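Local structure of paternally-expressed gene 3 protein (Homo sapiens, 4BHX) at residues A[25-28]-A[29-33]. The protein uses its SCAN domain, the part present here, to form homo- and heterodimers for combinatorial control of gene expression, and takes part in p53-dependent neuronal apoptosis. Residues are numbered along the deposited sequence; the frame is centred on the assembly and turned at random.
With EDO (1,2-ethanediol), chain I; EDO (1,2-ethanediol), chain N.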
loop_
_atom_site.group_PDB
_atom_site.type_symbol
_atom_site.label_atom_id
_atom_site.label_comp_id
_atom_site.label_asym_id
_atom_site.label_seq_id
_atom_site.Cartn_x
_atom_site.Cartn_y
_atom_site.Cartn_z
ATOM N N ARG A 25 -14.030 4.758 19.594
ATOM C CA ARG A 25 -14.956 5.123 18.516
ATOM C C ARG A 25 -14.344 6.121 17.514
ATOM O O ARG A 25 -14.461 5.977 16.298
ATOM C CB ARG A 25 -16.245 5.701 19.122
ATOM C CG ARG A 25 -17.218 6.250 18.105
ATOM C CD ARG A 25 -17.766 5.222 17.137
ATOM N NE ARG A 25 -18.410 4.047 17.757
ATOM C CZ ARG A 25 -18.901 3.007 17.063
ATOM N NH1 ARG A 25 -18.859 3.004 15.729
ATOM N NH2 ARG A 25 -19.444 1.960 17.675
ATOM N N LYS A 26 -13.684 7.135 18.030
ATOM C CA LYS A 26 -13.059 8.120 17.157
ATOM C C LYS A 26 -11.873 7.501 16.411
ATOM O O LYS A 26 -11.583 7.856 15.287
ATOM C CB LYS A 26 -12.631 9.328 17.972
ATOM C CG LYS A 26 -13.812 10.215 18.354
ATOM C CD LYS A 26 -13.350 11.504 19.045
ATOM C CE LYS A 26 -14.353 11.905 20.146
ATOM N NZ LYS A 26 -14.286 13.334 20.608
ATOM N N THR A 27 -11.210 6.537 17.017
ATOM C CA THR A 27 -10.077 5.886 16.361
ATOM C C THR A 27 -10.589 5.027 15.208
ATOM O O THR A 27 -9.976 5.040 14.111
ATOM C CB THR A 27 -9.269 5.040 17.291
ATOM O OG1 THR A 27 -8.641 5.880 18.265
ATOM C CG2 THR A 27 -8.175 4.230 16.469
ATOM N N LEU A 28 -11.728 4.365 15.398
ATOM C CA LEU A 28 -12.343 3.635 14.283
ATOM C C LEU A 28 -12.702 4.559 13.124
ATOM O O LEU A 28 -12.482 4.230 11.960
ATOM C CB LEU A 28 -13.625 2.903 14.716
ATOM C CG LEU A 28 -14.390 2.196 13.646
ATOM C CD1 LEU A 28 -13.450 1.239 12.889
ATOM C CD2 LEU A 28 -15.621 1.442 14.185
ATOM N N ILE A 29 -13.333 5.686 13.436
ATOM C CA ILE A 29 -13.750 6.639 12.395
ATOM C C ILE A 29 -12.526 7.059 11.570
ATOM O O ILE A 29 -12.588 7.101 10.352
ATOM C CB ILE A 29 -14.502 7.833 13.017
ATOM C CG1 ILE A 29 -15.875 7.356 13.554
ATOM C CG2 ILE A 29 -14.760 8.937 11.987
ATOM C CD1 ILE A 29 -16.539 8.377 14.470
ATOM N N LYS A 30 -11.425 7.389 12.249
ATOM C CA LYS A 30 -10.203 7.819 11.588
ATOM C C LYS A 30 -9.610 6.744 10.681
ATOM O O LYS A 30 -9.231 6.997 9.517
ATOM C CB LYS A 30 -9.137 8.174 12.593
ATOM C CG LYS A 30 -9.444 9.395 13.391
ATOM C CD LYS A 30 -8.632 9.325 14.672
ATOM C CE LYS A 30 -7.498 10.301 14.741
ATOM N NZ LYS A 30 -7.859 11.382 15.701
ATOM N N LEU A 31 -9.493 5.556 11.230
ATOM C CA LEU A 31 -8.989 4.446 10.437
ATOM C C LEU A 31 -9.814 4.180 9.183
ATOM O O LEU A 31 -9.289 3.880 8.110
ATOM C CB LEU A 31 -8.913 3.166 11.309
ATOM C CG LEU A 31 -7.754 3.014 12.296
ATOM C CD1 LEU A 31 -7.901 1.741 13.157
ATOM C CD2 LEU A 31 -6.426 3.046 11.561
ATOM N N ARG A 32 -11.117 4.177 9.334
ATOM C CA ARG A 32 -11.973 4.009 8.201
ATOM C C ARG A 32 -11.781 5.079 7.143
ATOM O O ARG A 32 -11.652 4.760 6.009
ATOM C CB ARG A 32 -13.454 4.041 8.580
ATOM C CG ARG A 32 -13.988 2.749 9.108
ATOM C CD ARG A 32 -15.537 2.782 9.151
ATOM N NE ARG A 32 -16.012 1.536 9.770
ATOM C CZ ARG A 32 -16.870 1.448 10.785
ATOM N NH1 ARG A 32 -17.409 2.542 11.332
ATOM N NH2 ARG A 32 -17.207 0.254 11.244
ATOM N N ASN A 33 -11.815 6.339 7.538
ATOM C CA ASN A 33 -11.537 7.477 6.602
ATOM C C ASN A 33 -10.210 7.328 5.867
ATOM O O ASN A 33 -10.163 7.439 4.639
ATOM C CB ASN A 33 -11.576 8.770 7.362
ATOM C CG ASN A 33 -12.979 9.158 7.775
ATOM O OD1 ASN A 33 -13.922 8.772 7.112
ATOM N ND2 ASN A 33 -13.121 9.936 8.822
HETATM C C1 EDO I . -11.800 13.808 22.595
HETATM O O1 EDO I . -12.502 12.561 22.777
HETATM C C2 EDO I . -10.665 13.638 21.599
HETATM O O2 EDO I . -10.915 14.326 20.369
HETATM C C1 EDO N . -16.478 5.816 7.159
HETATM O O1 EDO N . -16.082 6.913 8.000
HETATM C C2 EDO N . -17.860 6.024 6.558
HETATM O O2 EDO N . -17.865 7.245 5.805
#
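With CG anti to the backbone N in L28 (chi1 176°) and beside it in R32 (chi1 -82°), the two side chains, one turn apart on helix 24-39, are brought together. R32 runs extended from CG to NE and lays one guanidinium face over the leucine. CD2 of L28 sits on that face, offset toward its rim, 3.5 Å from NH1 of R32, while L28 CD1 lies 4.0 Å from NE of R32. The backbone bond from R32 N to L28 O (3.0 Å) is one of four i to i+4 bonds that join 25-28 to 29-33. T27 and L31 lie side by side, CG2 of T27 4.2 Å from CD1 of L31; T27 OG1, beside its own backbone N, is hydrogen-bonded to G23 O. T27 also touches Y18 and V22, and L31 touches L16, so this side of the helix faces the preceding loop. One ethanediol, probably from the crystallisation liquor, accepts a weak hydrogen bond from K26 NZ; another donates to N33 OD1 (3.0 Å). R25 NH1 lies 4.7 Å from R32 NH1, probably a mild like-charge repulsion. The L28-R32 side-chain link itself rests on van der Waals packing of a methyl on the guanidinium face.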